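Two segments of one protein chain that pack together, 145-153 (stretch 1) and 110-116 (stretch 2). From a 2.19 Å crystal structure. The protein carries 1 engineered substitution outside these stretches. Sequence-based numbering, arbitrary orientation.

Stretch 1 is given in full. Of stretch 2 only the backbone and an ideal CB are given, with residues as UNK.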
# COMPACT_ATOMS: atom_id res chain seq x y z
N SER A 145 -1.15 10.43 -1.71
CA SER A 145 -0.06 9.92 -0.89
C SER A 145 1.10 9.46 -1.76
O SER A 145 2.25 9.81 -1.51
CB SER A 145 -0.54 8.77 -0.00
OG SER A 145 -1.58 9.14 0.86
N CYS A 146 0.81 8.63 -2.77
CA CYS A 146 1.88 8.18 -3.66
C CYS A 146 2.51 9.36 -4.41
O CYS A 146 3.72 9.37 -4.66
CB CYS A 146 1.35 7.16 -4.67
SG CYS A 146 0.89 5.55 -4.02
N GLU A 147 1.70 10.34 -4.81
CA GLU A 147 2.25 11.47 -5.54
C GLU A 147 3.24 12.26 -4.70
O GLU A 147 4.37 12.52 -5.13
CB GLU A 147 1.12 12.38 -6.01
CG GLU A 147 0.17 11.67 -6.91
CD GLU A 147 -0.35 12.55 -7.98
OE1 GLU A 147 0.47 13.16 -8.70
OE2 GLU A 147 -1.59 12.64 -8.09
N ARG A 148 2.84 12.63 -3.48
CA ARG A 148 3.77 13.39 -2.65
C ARG A 148 4.97 12.55 -2.25
O ARG A 148 6.08 13.08 -2.13
CB ARG A 148 3.05 13.95 -1.43
CG ARG A 148 1.94 14.88 -1.85
CD ARG A 148 1.53 15.85 -0.80
NE ARG A 148 0.43 16.67 -1.29
CZ ARG A 148 0.58 17.79 -1.99
NH1 ARG A 148 1.79 18.23 -2.28
NH2 ARG A 148 -0.48 18.47 -2.41
N PHE A 149 4.79 11.24 -2.10
CA PHE A 149 5.92 10.37 -1.78
C PHE A 149 6.96 10.39 -2.89
O PHE A 149 8.17 10.45 -2.63
CB PHE A 149 5.45 8.94 -1.51
CG PHE A 149 6.56 7.93 -1.56
CD1 PHE A 149 6.63 7.01 -2.60
CD2 PHE A 149 7.55 7.92 -0.61
CE1 PHE A 149 7.64 6.07 -2.66
CE2 PHE A 149 8.58 6.99 -0.66
CZ PHE A 149 8.63 6.07 -1.69
N LEU A 150 6.52 10.29 -4.15
CA LEU A 150 7.47 10.28 -5.26
C LEU A 150 8.19 11.61 -5.37
O LEU A 150 9.41 11.66 -5.59
CB LEU A 150 6.74 9.95 -6.56
CG LEU A 150 6.23 8.54 -6.83
CD1 LEU A 150 5.24 8.60 -7.98
CD2 LEU A 150 7.37 7.60 -7.17
N GLN A 151 7.45 12.71 -5.20
CA GLN A 151 8.02 14.04 -5.19
C GLN A 151 9.12 14.17 -4.16
O GLN A 151 10.09 14.90 -4.37
CB GLN A 151 6.91 15.06 -4.91
CG GLN A 151 7.34 16.50 -4.94
CD GLN A 151 6.57 17.37 -3.95
OE1 GLN A 151 5.33 17.34 -3.91
NE2 GLN A 151 7.29 18.13 -3.13
N HIS A 152 9.01 13.44 -3.04
CA HIS A 152 9.99 13.56 -1.96
C HIS A 152 11.20 12.67 -2.18
O HIS A 152 12.31 13.04 -1.78
CB HIS A 152 9.35 13.23 -0.62
CG HIS A 152 8.27 14.19 -0.21
ND1 HIS A 152 7.55 14.94 -1.12
CD2 HIS A 152 7.80 14.54 1.01
CE1 HIS A 152 6.68 15.69 -0.48
NE2 HIS A 152 6.81 15.47 0.82
N TYR A 153 11.02 11.51 -2.81
CA TYR A 153 12.15 10.60 -2.99
C TYR A 153 13.08 11.09 -4.09
O TYR A 153 14.29 10.89 -4.01
CB TYR A 153 11.65 9.18 -3.27
CG TYR A 153 12.64 8.31 -4.01
CD1 TYR A 153 13.57 7.52 -3.33
CD2 TYR A 153 12.65 8.27 -5.40
CE1 TYR A 153 14.47 6.72 -4.03
CE2 TYR A 153 13.54 7.49 -6.10
CZ TYR A 153 14.45 6.71 -5.42
OH TYR A 153 15.33 5.94 -6.15
N UNK A 110 3.36 5.09 7.86
CA UNK A 110 1.98 5.34 7.48
C UNK A 110 1.97 6.01 6.12
O UNK A 110 2.56 7.08 5.95
CB UNK A 110 1.26 6.20 8.52
N UNK A 111 1.35 5.37 5.12
CA UNK A 111 1.37 5.93 3.77
C UNK A 111 0.76 7.32 3.74
O UNK A 111 1.27 8.22 3.06
CB UNK A 111 0.62 5.01 2.80
N UNK A 112 -0.35 7.50 4.46
CA UNK A 112 -1.08 8.75 4.47
C UNK A 112 -0.36 9.88 5.16
O UNK A 112 -0.81 11.02 5.04
CB UNK A 112 -2.44 8.54 5.14
N UNK A 113 0.75 9.60 5.84
CA UNK A 113 1.53 10.70 6.41
C UNK A 113 2.16 11.57 5.32
O UNK A 113 2.63 12.66 5.62
CB UNK A 113 2.62 10.15 7.33
N UNK A 114 2.17 11.10 4.07
CA UNK A 114 2.65 11.95 2.98
C UNK A 114 1.59 12.91 2.47
O UNK A 114 1.92 13.82 1.71
CB UNK A 114 3.15 11.08 1.82
N UNK A 115 0.33 12.73 2.87
CA UNK A 115 -0.70 13.65 2.41
C UNK A 115 -0.40 15.07 2.88
O UNK A 115 -0.58 16.04 2.13
CB UNK A 115 -2.08 13.20 2.91
N UNK A 116 0.07 15.21 4.12
CA UNK A 116 0.39 16.51 4.67
C UNK A 116 -0.73 17.16 5.45
O UNK A 116 -0.57 18.31 5.87
CB UNK A 116 0.82 17.45 3.54

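Stretch 1 is a helix, and the short 3-10 turn of stretch 2 packs against it near Ser-145, where the CA atoms of Ser-145 and position 115 come within 5.0 Å. No hydrogen bond crosses between the two; the contact consists of van der Waals packing and aromatic pairs.

At position 110 the ideal CB has nothing of stretch 1 within 5.5 Å, and the helix leaves the choice open. The residue is Leu-110; its carbonyl O accepts a hydrogen bond from the backbone N of position 113.

Position 111 points its CB sideways, 4.8 Å from the CB of Ser-145. A medium aliphatic chain such as leucine, isoleucine or methionine could reach the Ser-145 side chain from here. Leu-111 does so: its end comes nearer than its CB, with CG 3.5 Å from Ser-145 CB and CD1 reaching toward the backbone of Cys-146.

At position 112 the ideal CB points away and would lie 4.4 Å from Ser-145 OG, so stretch 1 does not forbid a small side chain, and the helical backbone angles do not demand glycine. Gly-112 is found, its CA 3.7 Å from Ser-145 OG.

Position 113 points away from the helix into space that stretch 1 leaves free, so many residues, polar ones included, would suit. Ser-113 turns its hydroxyl back on the turn, OG donating to Leu-110 O at 2.9 Å.

Position 114 is the one to weigh. Its CB points toward the helix, 3.7 Å from Ser-145 O and 4.3 Å from Arg-148 CB, and ahead lie Phe-149 and His-152. A broad, flat side chain could lie along this surface; phenylalanine, tyrosine or perhaps tryptophan would suit. Tyr-114 covers more of the helix than any other residue of its stretch. Phe-149 turns its ring edge to the tyrosine face, the centroids 5.4 Å apart and the planes at 77°, and Phe-149 CB sits over that same ring, 4.1 Å from its centroid. The tyrosine edge in turn approaches the face of His-152 in an offset arrangement. Its OH is hydrogen-bonded just outside the two stretches.

At position 115 the CB points away, yet lies 4.6 Å from Ser-145 OG, so an aliphatic chain could still brush the serine. Ile-115 does, with CG1 3.2 Å from Ser-145 OG.

Position 116 has a phi of 93°, where a CB would be jammed against the preceding carbonyl O; it would also lie 4.7 Å from Arg-148 CD. The backbone alone calls for glycine, and Gly-116 is there.

Stretch 2 110-116: LLGSYIG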
# COMPACT_ATOMS: atom_id res chain seq x y z
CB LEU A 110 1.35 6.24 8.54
CG LEU A 110 -0.15 6.38 8.69
CD1 LEU A 110 -0.76 5.04 9.08
CD2 LEU A 110 -0.41 7.42 9.75
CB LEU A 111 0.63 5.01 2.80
CG LEU A 111 0.28 5.64 1.44
CD1 LEU A 111 1.55 5.88 0.65
CD2 LEU A 111 -0.68 4.76 0.65
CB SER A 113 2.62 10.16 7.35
OG SER A 113 3.73 9.62 6.66
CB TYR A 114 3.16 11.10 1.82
CG TYR A 114 4.48 10.47 2.14
CD1 TYR A 114 5.66 11.14 1.89
CD2 TYR A 114 4.54 9.24 2.77
CE1 TYR A 114 6.88 10.57 2.21
CE2 TYR A 114 5.74 8.67 3.10
CZ TYR A 114 6.91 9.34 2.83
OH TYR A 114 8.11 8.76 3.16
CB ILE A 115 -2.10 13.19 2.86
CG1 ILE A 115 -2.51 11.94 2.08
CG2 ILE A 115 -3.12 14.30 2.64
CD1 ILE A 115 -3.97 11.57 2.27
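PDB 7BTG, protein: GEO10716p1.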